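Local coordinates for 2',5'-phosphodiesterase 12 (Homo sapiens, PDB 4Z2B), which is a phosphodiesterase of the endonuclease/exonuclease/phosphatase family that carries an additional N-terminal domain, at residues A[194-199]-A[226-231]; A[271-276]-A[310-315]; A[39-44]-A[77-82]. All coordinates share one frame; numbering follows the deposited sequence. Where two conformers were deposited one is given.

Contact 1 of 3, residues A[194-199]-A[226-231]; sequences CLQEVD and EGLATF. With 4LC (3-(6-{[(2S,3S)-3-(hydroxymethyl)-2-phenylmorpholin-4-yl]carbonyl}-1-methyl-1H-benzimidazol-2-yl)-1H-indole-6-carbonitrile), chain F.
Leu195 pairs with Ala229, and Val198 with Gly227, through four backbone hydrogen bonds that make 194-199 and 226-231 antiparallel neighbours. Leu195 N reaches Ala229 O at 2.8 Å with a straight N-H...O line (180°), and Ala229 N returns to Leu195 O. In the other pair, Val198 N to Gly227 O and Gly227 N to Val198 O are both 2.8 Å. Between the two pairs the register slips by one residue, so Glu197 and Val198 both face Gly227. This is a G1 beta bulge; Glu197, with phi and psi of 60° and 45°, occupies its left-handed position. Glu197 N lies near Gly227 O at a poor angle and instead donates to a water 2.9 Å away, which in turn donates to Glu226 OE1 at 2.7 Å.

The strands belong to the six-stranded sheet of the endonuclease/exonuclease/phosphatase domain, where the bulge turns the chain at the ligand pocket.

Apolar contacts gather on the face of Leu195, Val198 and Ala229. Val198 CG2 comes 4.0 Å from Ala229 CB, while Leu195 CD1 approaches Phe231 CE1 obliquely; helix 200-213 covers this side through Phe203 and Leu207. On the opposite face, with Cys194 and Thr230, Gln196 CG meets Leu228 CD2.

Among the polar groups, Glu197 is extended beyond CG, which carries its carboxylate out to the ligand: O34 of 4LC donates to Glu197 OE2 at 2.6 Å. Asn147 also bonds OE2, Ala150 N holds OE1, and the nearest side-chain atom of Glu197 is about 3 Å from a magnesium ion. Glu226 folds back at chi2, bringing OE1 within 3.3 Å of Glu197 CA, while its OE2 is held by Tyr153 and Lys223.

Contact 2 of 3, residues A[271-276]-A[310-315]; sequences QEKVLQ and GYIRLI
Helix segments 271-275 and 310-315 approach to 10.2 Å between axes at a signed crossing angle of -65°, and their nearest CA atoms, those of Val274 and Ile312, are 5.9 Å apart. No hydrogen bond joins the two segments, so their direct contact rests on side-chain packing.

Val274 is the central residue. Its two methyls divide the work: CG2 sits 3.7 Å from Ile315 CD1 and 3.9 Å from Tyr311 CE1, whereas CG1 meets Ile315 CG2 at 3.8 Å. CG2 thus packs against the place where the Tyr311 ring and Ile315 CD1 meet.

Lys273 forms the second half of the contact through its aliphatic chain. A bend at chi2 (78°) leads the ammonium end away while CG stays 3.6 Å from Ile312 CD1, the two side chains crossing at about a right angle. The phenol of Tyr311 also comes across this chain nearly at right angles, with OH 3.2 Å from Lys273 CB; that hydroxyl is hydrogen-bonded to Glu374. Within its own helix, the tyrosine ring has Ile312 CG1 over one face, offset toward the rim, and Ile315 CD1 at its edge.

Leu251 of helix 247-253 touches both Val274 and Ile315. The touching residues are mostly buried, and the contact, centred about 25 Å from the centre of the chain, is a helix-helix crossing in the endonuclease/exonuclease/phosphatase domain, between the short helix 268-275 and the first turns of the long helix 310-331.

Contact 3 of 3, residues A[39-44]-A[77-82]; sequences SLFRWY and EERVYT
With CG anti to the carbonyl carbon in both Phe41 and Trp43 (chi1 -72° in the latter), the two rings extend from strand 40-44 toward the irregular segment 77-82. There the backbone sets Tyr81 CB over the indole, and a chi1 near the extended value turns the phenol ring so that it meets the indole obliquely. Tyr81 CB lies 3.4 Å from the centroid of the five-membered ring of Trp43, 15° off its normal, a CH-pi contact.

The indole edge is fixed by polar contacts. Trp43 NE1 donates to Glu78 O at 2.9 Å, the oxygen lying almost in the ring plane, although the N-H...O angle is a bent 131°. A weak second bond goes to Arg79 O.

A second CH-pi contact involves Phe41: Arg79 CA stands over the ring, 3.7 Å from its centroid, and the arginine chain runs alongside the ring before its guanidinium departs to Glu212 and Pro27 O.

Arg42 sets out away from 77-82, but its end comes nearer, and Glu77 CG covers one face of its guanidinium. NH1 is 3.1 Å from Glu77 OE1, but the oxygen is well out of plane, making a salt bridge of charges alone; Glu73 and Thr74 O also hold this group. A water links Phe41 N to Glu77 O.

The arrangement is a loop between strands 71-73 and 92-97 packed on strand 40-46 of the four-stranded antiparallel sheet in the E-set-like N-terminal domain.

Contact 3 belongs to the N-terminal domain and contacts 1 and 2 to the endonuclease/exonuclease/phosphatase domain; along the chain they follow in the order 3, 1, 2. Contact 1 lies nearest the middle of the molecule, its centre about 5 Å from that of the chain, and bonds 4LC directly. Contact 2, centred about 22 Å from contact 1, relates to the same pocket through Arg313, which touches the ligand, although Ile312 in the helix packing stays about 11 Å from it. Contact 3 is centred about 28 Å from contact 1 and about 50 Å from contact 2, beyond the chain's centre. No two contacts touch.

Contact 1 of 3, residues A[194-199]-A[226-231]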
loop_
_atom_site.group_PDB
_atom_site.type_symbol
_atom_site.label_atom_id
_atom_site.label_comp_id
_atom_site.label_asym_id
_atom_site.label_seq_id
_atom_site.Cartn_x
_atom_site.Cartn_y
_atom_site.Cartn_z
ATOM N N CYS A 194 -1.977 3.942 2.737
ATOM C CA CYS A 194 -0.642 4.469 2.467
ATOM C C CYS A 194 0.348 3.326 2.413
ATOM O O CYS A 194 0.493 2.593 3.393
ATOM C CB CYS A 194 -0.250 5.505 3.510
ATOM S SG CYS A 194 -1.217 7.028 3.408
ATOM N N LEU A 195 0.960 3.127 1.242
ATOM C CA LEU A 195 1.876 2.004 1.032
ATOM C C LEU A 195 3.297 2.440 0.746
ATOM O O LEU A 195 3.515 3.462 0.102
ATOM C CB LEU A 195 1.359 1.166 -0.160
ATOM C CG LEU A 195 -0.078 0.633 -0.078
ATOM C CD1 LEU A 195 -0.462 -0.091 -1.372
ATOM C CD2 LEU A 195 -0.271 -0.323 1.117
ATOM N N GLN A 196 4.279 1.642 1.187
ATOM C CA GLN A 196 5.683 1.941 0.877
ATOM C C GLN A 196 6.224 0.730 0.124
ATOM O O GLN A 196 5.628 -0.343 0.236
ATOM C CB GLN A 196 6.489 2.204 2.164
ATOM C CG GLN A 196 5.905 3.298 3.077
ATOM C CD GLN A 196 4.841 2.789 4.020
ATOM O OE1 GLN A 196 4.888 1.645 4.507
ATOM N NE2 GLN A 196 3.822 3.616 4.254
ATOM N N GLU A 197 7.362 0.882 -0.593
ATOM C CA GLU A 197 8.058 -0.171 -1.371
ATOM C C GLU A 197 7.148 -0.729 -2.448
ATOM O O GLU A 197 7.038 -1.953 -2.646
ATOM C CB GLU A 197 8.620 -1.283 -0.463
ATOM C CG GLU A 197 9.794 -0.813 0.386
ATOM C CD GLU A 197 10.630 -1.920 0.996
ATOM O OE1 GLU A 197 10.658 -3.041 0.441
ATOM O OE2 GLU A 197 11.245 -1.667 2.054
ATOM N N VAL A 198 6.479 0.192 -3.139
ATOM C CA VAL A 198 5.575 -0.136 -4.221
ATOM C C VAL A 198 6.389 -0.095 -5.523
ATOM O O VAL A 198 6.846 0.979 -5.919
ATOM C CB VAL A 198 4.326 0.807 -4.257
ATOM C CG1 VAL A 198 3.416 0.472 -5.434
ATOM C CG2 VAL A 198 3.542 0.744 -2.936
ATOM N N ASP A 199 6.593 -1.261 -6.177
ATOM C CA ASP A 199 7.252 -1.278 -7.494
ATOM C C ASP A 199 6.315 -0.622 -8.513
ATOM O O ASP A 199 5.102 -0.718 -8.352
ATOM C CB ASP A 199 7.590 -2.708 -7.958
ATOM C CG ASP A 199 8.383 -3.530 -6.971
ATOM O OD1 ASP A 199 7.761 -4.199 -6.126
ATOM O OD2 ASP A 199 9.607 -3.528 -7.060
ATOM N N GLU A 226 11.568 1.924 -6.621
ATOM C CA GLU A 226 10.214 1.644 -6.148
ATOM C C GLU A 226 9.760 2.920 -5.469
ATOM O O GLU A 226 10.586 3.823 -5.305
ATOM C CB GLU A 226 10.245 0.438 -5.163
ATOM C CG GLU A 226 11.400 0.455 -4.149
ATOM C CD GLU A 226 11.351 1.465 -3.013
ATOM O OE1 GLU A 226 10.243 1.903 -2.640
ATOM O OE2 GLU A 226 12.425 1.808 -2.477
ATOM N N GLY A 227 8.517 2.988 -5.014
ATOM C CA GLY A 227 8.065 4.200 -4.345
ATOM C C GLY A 227 6.874 4.078 -3.410
ATOM O O GLY A 227 6.569 3.007 -2.857
ATOM N N LEU A 228 6.199 5.207 -3.233
ATOM C CA LEU A 228 5.075 5.324 -2.329
ATOM C C LEU A 228 3.771 5.359 -3.065
ATOM O O LEU A 228 3.700 5.965 -4.141
ATOM C CB LEU A 228 5.206 6.644 -1.535
ATOM C CG LEU A 228 6.526 6.889 -0.768
ATOM C CD1 LEU A 228 6.502 8.255 -0.163
ATOM C CD2 LEU A 228 6.728 5.838 0.334
ATOM N N ALA A 229 2.721 4.759 -2.484
ATOM C CA ALA A 229 1.375 4.904 -3.078
ATOM C C ALA A 229 0.367 5.321 -2.013
ATOM O O ALA A 229 0.486 4.912 -0.864
ATOM C CB ALA A 229 0.920 3.618 -3.760
ATOM N N THR A 230 -0.627 6.144 -2.404
ATOM C CA THR A 230 -1.744 6.545 -1.543
ATOM C C THR A 230 -3.001 6.271 -2.304
ATOM O O THR A 230 -3.190 6.808 -3.406
ATOM C CB THR A 230 -1.678 8.003 -1.018
ATOM O OG1 THR A 230 -0.570 8.123 -0.127
ATOM C CG2 THR A 230 -2.967 8.400 -0.239
ATOM N N PHE A 231 -3.848 5.405 -1.723
ATOM C CA PHE A 231 -5.163 5.087 -2.251
ATOM C C PHE A 231 -6.237 5.706 -1.363
ATOM O O PHE A 231 -6.092 5.729 -0.141
ATOM C CB PHE A 231 -5.381 3.581 -2.378
ATOM C CG PHE A 231 -4.618 3.000 -3.551
ATOM C CD1 PHE A 231 -3.292 2.598 -3.406
ATOM C CD2 PHE A 231 -5.245 2.793 -4.778
ATOM C CE1 PHE A 231 -2.578 2.065 -4.490
ATOM C CE2 PHE A 231 -4.538 2.232 -5.861
ATOM C CZ PHE A 231 -3.205 1.900 -5.715
HETATM C C13 4LC F . 16.692 -3.773 5.114
HETATM C C17 4LC F . 15.977 -3.794 3.797
HETATM C C20 4LC F . 17.212 -1.743 3.194
HETATM C C01 4LC F . 15.107 -1.867 8.914
HETATM N N05 4LC F . 16.370 -2.569 8.646
HETATM C C06 4LC F . 17.446 -2.777 9.468
HETATM N N07 4LC F . 18.374 -3.543 8.921
HETATM C C08 4LC F . 17.942 -3.733 7.608
HETATM C C09 4LC F . 18.559 -4.386 6.539
HETATM C C11 4LC F . 17.912 -4.428 5.312
HETATM C C14 4LC F . 16.075 -3.114 6.180
HETATM C C16 4LC F . 16.712 -3.116 7.414
HETATM O O18 4LC F . 15.157 -4.662 3.568
HETATM N N19 4LC F . 16.259 -2.821 2.891
HETATM C C23 4LC F . 18.189 -1.590 2.053
HETATM O O26 4LC F . 17.490 -1.329 0.818
HETATM C C27 4LC F . 16.567 -2.371 0.471
HETATM C C29 4LC F . 15.560 -2.642 1.598
HETATM C C31 4LC F . 14.482 -1.561 1.683
HETATM O O34 4LC F . 13.690 -1.704 2.855
HETATM C C36 4LC F . 17.324 -3.580 -0.068
HETATM C C37 4LC F . 18.216 -3.423 -1.122
HETATM C C39 4LC F . 18.880 -4.518 -1.663
HETATM C C41 4LC F . 18.671 -5.782 -1.150
HETATM C C43 4LC F . 17.771 -5.962 -0.115
HETATM C C45 4LC F . 17.109 -4.866 0.434
HETATM C C47 4LC F . 17.462 -2.492 10.907
HETATM C C48 4LC F . 17.869 -3.342 11.907
HETATM N N50 4LC F . 17.757 -2.726 13.125
HETATM C C52 4LC F . 17.152 -1.503 12.958
HETATM C C53 4LC F . 16.770 -0.550 13.899
HETATM C C55 4LC F . 16.229 0.653 13.446
HETATM C C56 4LC F . 16.080 0.898 12.079
HETATM C C58 4LC F . 16.480 -0.059 11.146
HETATM C C60 4LC F . 17.016 -1.276 11.569
HETATM C C61 4LC F . 15.753 1.618 14.400
HETATM N N62 4LC F . 15.352 2.383 15.136
HETATM O O HOH W 1 9.205 3.054 -0.427
#

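Contact 2 of 3, residues A[271-276]-A[310-315]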
loop_
_atom_site.group_PDB
_atom_site.type_symbol
_atom_site.label_atom_id
_atom_site.label_comp_id
_atom_site.label_asym_id
_atom_site.label_seq_id
_atom_site.Cartn_x
_atom_site.Cartn_y
_atom_site.Cartn_z
ATOM N N GLN A 271 25.918 16.515 6.677
ATOM C CA GLN A 271 25.198 17.164 5.595
ATOM C C GLN A 271 25.255 16.360 4.313
ATOM O O GLN A 271 24.233 16.211 3.654
ATOM C CB GLN A 271 25.780 18.561 5.336
ATOM C CG GLN A 271 25.153 19.269 4.126
ATOM C CD GLN A 271 25.855 20.556 3.795
ATOM O OE1 GLN A 271 26.838 20.936 4.435
ATOM N NE2 GLN A 271 25.379 21.237 2.768
ATOM N N GLU A 272 26.464 15.900 3.924
ATOM C CA GLU A 272 26.664 15.182 2.663
ATOM C C GLU A 272 25.887 13.881 2.684
ATOM O O GLU A 272 25.222 13.554 1.703
ATOM C CB GLU A 272 28.172 14.939 2.418
ATOM C CG GLU A 272 28.503 14.263 1.091
ATOM C CD GLU A 272 28.173 15.013 -0.189
ATOM O OE1 GLU A 272 28.177 16.266 -0.181
ATOM O OE2 GLU A 272 27.871 14.336 -1.198
ATOM N N LYS A 273 25.869 13.218 3.837
ATOM C CA LYS A 273 25.164 11.947 3.992
ATOM C C LYS A 273 23.672 12.136 3.812
ATOM O O LYS A 273 23.052 11.348 3.101
ATOM C CB LYS A 273 25.483 11.315 5.359
ATOM C CG LYS A 273 24.755 9.983 5.609
ATOM C CD LYS A 273 25.369 8.774 4.892
ATOM C CE LYS A 273 24.813 7.502 5.469
ATOM N NZ LYS A 273 25.564 6.321 4.991
ATOM N N VAL A 274 23.093 13.182 4.442
ATOM C CA VAL A 274 21.660 13.475 4.342
ATOM C C VAL A 274 21.282 13.843 2.883
ATOM O O VAL A 274 20.255 13.375 2.383
ATOM C CB VAL A 274 21.252 14.586 5.346
ATOM C CG1 VAL A 274 19.779 14.993 5.180
ATOM C CG2 VAL A 274 21.528 14.134 6.778
ATOM N N LEU A 275 22.107 14.684 2.220
ATOM C CA LEU A 275 21.811 15.161 0.870
ATOM C C LEU A 275 22.006 14.079 -0.200
ATOM O O LEU A 275 21.541 14.277 -1.330
ATOM C CB LEU A 275 22.581 16.464 0.526
ATOM C CG LEU A 275 22.168 17.701 1.391
ATOM C CD1 LEU A 275 22.986 18.944 1.026
ATOM C CD2 LEU A 275 20.666 18.019 1.276
ATOM N N GLN A 276 22.613 12.930 0.158
ATOM C CA GLN A 276 22.767 11.848 -0.815
ATOM C C GLN A 276 21.653 10.797 -0.628
ATOM O O GLN A 276 21.599 9.836 -1.402
ATOM C CB GLN A 276 24.190 11.219 -0.813
ATOM C CG GLN A 276 24.650 10.603 0.500
ATOM C CD GLN A 276 25.892 9.738 0.426
ATOM O OE1 GLN A 276 25.896 8.581 0.877
ATOM N NE2 GLN A 276 26.994 10.301 -0.062
ATOM N N GLY A 310 19.943 6.968 12.785
ATOM C CA GLY A 310 19.148 7.797 13.687
ATOM C C GLY A 310 19.123 9.289 13.394
ATOM O O GLY A 310 18.039 9.887 13.319
ATOM N N TYR A 311 20.303 9.898 13.202
ATOM C CA TYR A 311 20.369 11.345 12.960
ATOM C C TYR A 311 19.745 11.710 11.613
ATOM O O TYR A 311 19.155 12.786 11.492
ATOM C CB TYR A 311 21.822 11.881 13.066
ATOM C CG TYR A 311 22.708 11.677 11.850
ATOM C CD1 TYR A 311 22.667 12.568 10.772
ATOM C CD2 TYR A 311 23.641 10.647 11.808
ATOM C CE1 TYR A 311 23.507 12.415 9.674
ATOM C CE2 TYR A 311 24.495 10.489 10.715
ATOM C CZ TYR A 311 24.420 11.374 9.652
ATOM O OH TYR A 311 25.242 11.216 8.574
ATOM N N ILE A 312 19.888 10.833 10.615
ATOM C CA ILE A 312 19.366 11.068 9.259
ATOM C C ILE A 312 17.843 11.087 9.318
ATOM O O ILE A 312 17.221 11.969 8.726
ATOM C CB ILE A 312 19.892 10.022 8.249
ATOM C CG1 ILE A 312 21.411 10.190 8.018
ATOM C CG2 ILE A 312 19.127 10.120 6.905
ATOM C CD1 ILE A 312 22.134 8.952 7.833
ATOM N N ARG A 313 17.252 10.115 10.037
ATOM C CA ARG A 313 15.798 10.035 10.217
ATOM C C ARG A 313 15.277 11.240 10.953
ATOM O O ARG A 313 14.183 11.712 10.633
ATOM C CB ARG A 313 15.413 8.763 10.959
ATOM C CG ARG A 313 15.643 7.533 10.081
ATOM C CD ARG A 313 15.204 6.277 10.791
ATOM N NE ARG A 313 16.171 5.739 11.763
ATOM C CZ ARG A 313 17.107 4.846 11.455
ATOM N NH1 ARG A 313 17.885 4.332 12.406
ATOM N NH2 ARG A 313 17.260 4.442 10.195
ATOM N N LEU A 314 16.043 11.747 11.945
ATOM C CA LEU A 314 15.661 12.959 12.678
ATOM C C LEU A 314 15.578 14.155 11.706
ATOM O O LEU A 314 14.599 14.895 11.718
ATOM C CB LEU A 314 16.675 13.260 13.806
ATOM C CG LEU A 314 16.317 12.643 15.168
ATOM C CD1 LEU A 314 17.544 12.550 16.065
ATOM C CD2 LEU A 314 15.225 13.444 15.862
ATOM N N ILE A 315 16.586 14.313 10.863
ATOM C CA ILE A 315 16.623 15.419 9.895
ATOM C C ILE A 315 15.514 15.253 8.850
ATOM O O ILE A 315 14.834 16.230 8.560
ATOM C CB ILE A 315 18.012 15.552 9.265
ATOM C CG1 ILE A 315 19.044 15.975 10.366
ATOM C CG2 ILE A 315 18.012 16.591 8.109
ATOM C CD1 ILE A 315 20.424 15.553 10.016
#

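Contact 3 of 3, residues A[39-44]-A[77-82]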
loop_
_atom_site.group_PDB
_atom_site.type_symbol
_atom_site.label_atom_id
_atom_site.label_comp_id
_atom_site.label_asym_id
_atom_site.label_seq_id
_atom_site.Cartn_x
_atom_site.Cartn_y
_atom_site.Cartn_z
ATOM N N SER A 39 -20.483 -1.332 -16.657
ATOM C CA SER A 39 -19.837 -2.569 -17.126
ATOM C C SER A 39 -20.561 -3.826 -16.656
ATOM O O SER A 39 -21.015 -3.884 -15.515
ATOM C CB SER A 39 -18.389 -2.621 -16.645
ATOM O OG SER A 39 -17.641 -1.493 -17.065
ATOM N N LEU A 40 -20.688 -4.831 -17.553
ATOM C CA LEU A 40 -21.305 -6.113 -17.231
ATOM C C LEU A 40 -20.232 -7.201 -17.207
ATOM O O LEU A 40 -19.338 -7.180 -18.046
ATOM C CB LEU A 40 -22.416 -6.479 -18.224
ATOM C CG LEU A 40 -23.670 -5.568 -18.175
ATOM C CD1 LEU A 40 -24.663 -5.968 -19.226
ATOM C CD2 LEU A 40 -24.316 -5.559 -16.792
ATOM N N PHE A 41 -20.335 -8.145 -16.265
ATOM C CA PHE A 41 -19.342 -9.229 -16.121
ATOM C C PHE A 41 -20.023 -10.581 -15.939
ATOM O O PHE A 41 -21.054 -10.673 -15.278
ATOM C CB PHE A 41 -18.428 -8.951 -14.899
ATOM C CG PHE A 41 -17.704 -7.626 -14.932
ATOM C CD1 PHE A 41 -16.522 -7.479 -15.645
ATOM C CD2 PHE A 41 -18.211 -6.519 -14.253
ATOM C CE1 PHE A 41 -15.858 -6.245 -15.688
ATOM C CE2 PHE A 41 -17.539 -5.298 -14.281
ATOM C CZ PHE A 41 -16.378 -5.161 -15.013
ATOM N N ARG A 42 -19.435 -11.630 -16.515
ATOM C CA ARG A 42 -19.897 -12.991 -16.297
ATOM C C ARG A 42 -18.679 -13.902 -16.333
ATOM O O ARG A 42 -17.978 -13.928 -17.331
ATOM C CB ARG A 42 -20.983 -13.440 -17.308
ATOM C CG ARG A 42 -21.453 -14.890 -17.080
ATOM C CD ARG A 42 -22.193 -15.133 -15.764
ATOM N NE ARG A 42 -23.587 -14.704 -15.857
ATOM C CZ ARG A 42 -24.538 -15.008 -14.980
ATOM N NH1 ARG A 42 -25.776 -14.559 -15.154
ATOM N NH2 ARG A 42 -24.264 -15.772 -13.932
ATOM N N TRP A 43 -18.456 -14.648 -15.254
ATOM C CA TRP A 43 -17.335 -15.564 -15.134
ATOM C C TRP A 43 -17.735 -16.972 -15.475
ATOM O O TRP A 43 -18.809 -17.440 -15.089
ATOM C CB TRP A 43 -16.760 -15.526 -13.715
ATOM C CG TRP A 43 -16.009 -14.260 -13.424
ATOM C CD1 TRP A 43 -16.510 -13.106 -12.902
ATOM C CD2 TRP A 43 -14.616 -14.022 -13.666
ATOM N NE1 TRP A 43 -15.497 -12.192 -12.719
ATOM C CE2 TRP A 43 -14.330 -12.713 -13.209
ATOM C CE3 TRP A 43 -13.554 -14.825 -14.122
ATOM C CZ2 TRP A 43 -13.034 -12.174 -13.239
ATOM C CZ3 TRP A 43 -12.279 -14.275 -14.183
ATOM C CH2 TRP A 43 -12.024 -12.978 -13.709
ATOM N N TYR A 44 -16.847 -17.649 -16.216
ATOM C CA TYR A 44 -16.926 -19.049 -16.591
ATOM C C TYR A 44 -15.731 -19.780 -16.019
ATOM O O TYR A 44 -14.680 -19.185 -15.844
ATOM C CB TYR A 44 -16.947 -19.217 -18.130
ATOM C CG TYR A 44 -18.204 -18.669 -18.757
ATOM C CD1 TYR A 44 -18.366 -17.301 -18.961
ATOM C CD2 TYR A 44 -19.241 -19.516 -19.144
ATOM C CE1 TYR A 44 -19.545 -16.782 -19.494
ATOM C CE2 TYR A 44 -20.412 -19.010 -19.711
ATOM C CZ TYR A 44 -20.566 -17.641 -19.864
ATOM O OH TYR A 44 -21.704 -17.132 -20.436
ATOM N N GLU A 77 -21.336 -12.555 -11.329
ATOM C CA GLU A 77 -21.543 -11.413 -12.216
ATOM C C GLU A 77 -20.755 -10.190 -11.734
ATOM O O GLU A 77 -20.989 -9.080 -12.209
ATOM C CB GLU A 77 -23.046 -11.083 -12.300
ATOM C CG GLU A 77 -23.859 -12.153 -13.010
ATOM C CD GLU A 77 -25.360 -11.935 -12.987
ATOM O OE1 GLU A 77 -26.088 -12.868 -12.579
ATOM O OE2 GLU A 77 -25.810 -10.828 -13.369
ATOM N N GLU A 78 -19.828 -10.392 -10.792
ATOM C CA GLU A 78 -18.944 -9.351 -10.264
ATOM C C GLU A 78 -17.713 -9.210 -11.145
ATOM O O GLU A 78 -17.321 -10.187 -11.781
ATOM C CB GLU A 78 -18.473 -9.706 -8.823
ATOM C CG GLU A 78 -19.541 -10.134 -7.824
ATOM C CD GLU A 78 -20.481 -9.028 -7.394
ATOM O OE1 GLU A 78 -21.570 -8.914 -7.998
ATOM O OE2 GLU A 78 -20.127 -8.272 -6.462
ATOM N N ARG A 79 -17.051 -8.033 -11.123
ATOM C CA ARG A 79 -15.773 -7.820 -11.799
ATOM C C ARG A 79 -14.704 -8.799 -11.249
ATOM O O ARG A 79 -13.955 -9.391 -12.015
ATOM C CB ARG A 79 -15.304 -6.366 -11.587
ATOM C CG ARG A 79 -13.900 -6.091 -12.101
ATOM C CD ARG A 79 -13.579 -4.626 -11.983
ATOM N NE ARG A 79 -12.191 -4.362 -12.342
ATOM C CZ ARG A 79 -11.714 -3.160 -12.627
ATOM N NH1 ARG A 79 -12.514 -2.102 -12.614
ATOM N NH2 ARG A 79 -10.436 -3.009 -12.960
ATOM N N VAL A 80 -14.651 -8.958 -9.926
ATOM C CA VAL A 80 -13.672 -9.809 -9.255
ATOM C C VAL A 80 -14.252 -11.198 -9.014
ATOM O O VAL A 80 -15.361 -11.312 -8.535
ATOM C CB VAL A 80 -13.203 -9.142 -7.932
ATOM C CG1 VAL A 80 -12.463 -10.128 -7.035
ATOM C CG2 VAL A 80 -12.313 -7.942 -8.229
ATOM N N TYR A 81 -13.478 -12.246 -9.315
ATOM C CA TYR A 81 -13.900 -13.621 -9.070
ATOM C C TYR A 81 -12.949 -14.243 -8.071
ATOM O O TYR A 81 -11.749 -14.241 -8.330
ATOM C CB TYR A 81 -13.894 -14.425 -10.397
ATOM C CG TYR A 81 -14.300 -15.879 -10.243
ATOM C CD1 TYR A 81 -15.635 -16.255 -10.262
ATOM C CD2 TYR A 81 -13.343 -16.878 -10.073
ATOM C CE1 TYR A 81 -16.015 -17.587 -10.098
ATOM C CE2 TYR A 81 -13.712 -18.210 -9.896
ATOM C CZ TYR A 81 -15.048 -18.559 -9.924
ATOM O OH TYR A 81 -15.419 -19.866 -9.760
ATOM N N THR A 82 -13.463 -14.850 -6.994
ATOM C CA THR A 82 -12.619 -15.556 -6.027
ATOM C C THR A 82 -12.849 -17.063 -6.201
ATOM O O THR A 82 -13.926 -17.565 -5.868
ATOM C CB THR A 82 -12.860 -15.099 -4.571
ATOM O OG1 THR A 82 -12.533 -13.714 -4.447
ATOM C CG2 THR A 82 -12.002 -15.881 -3.578
HETATM O O HOH W 2 -22.255 -7.763 -14.228
#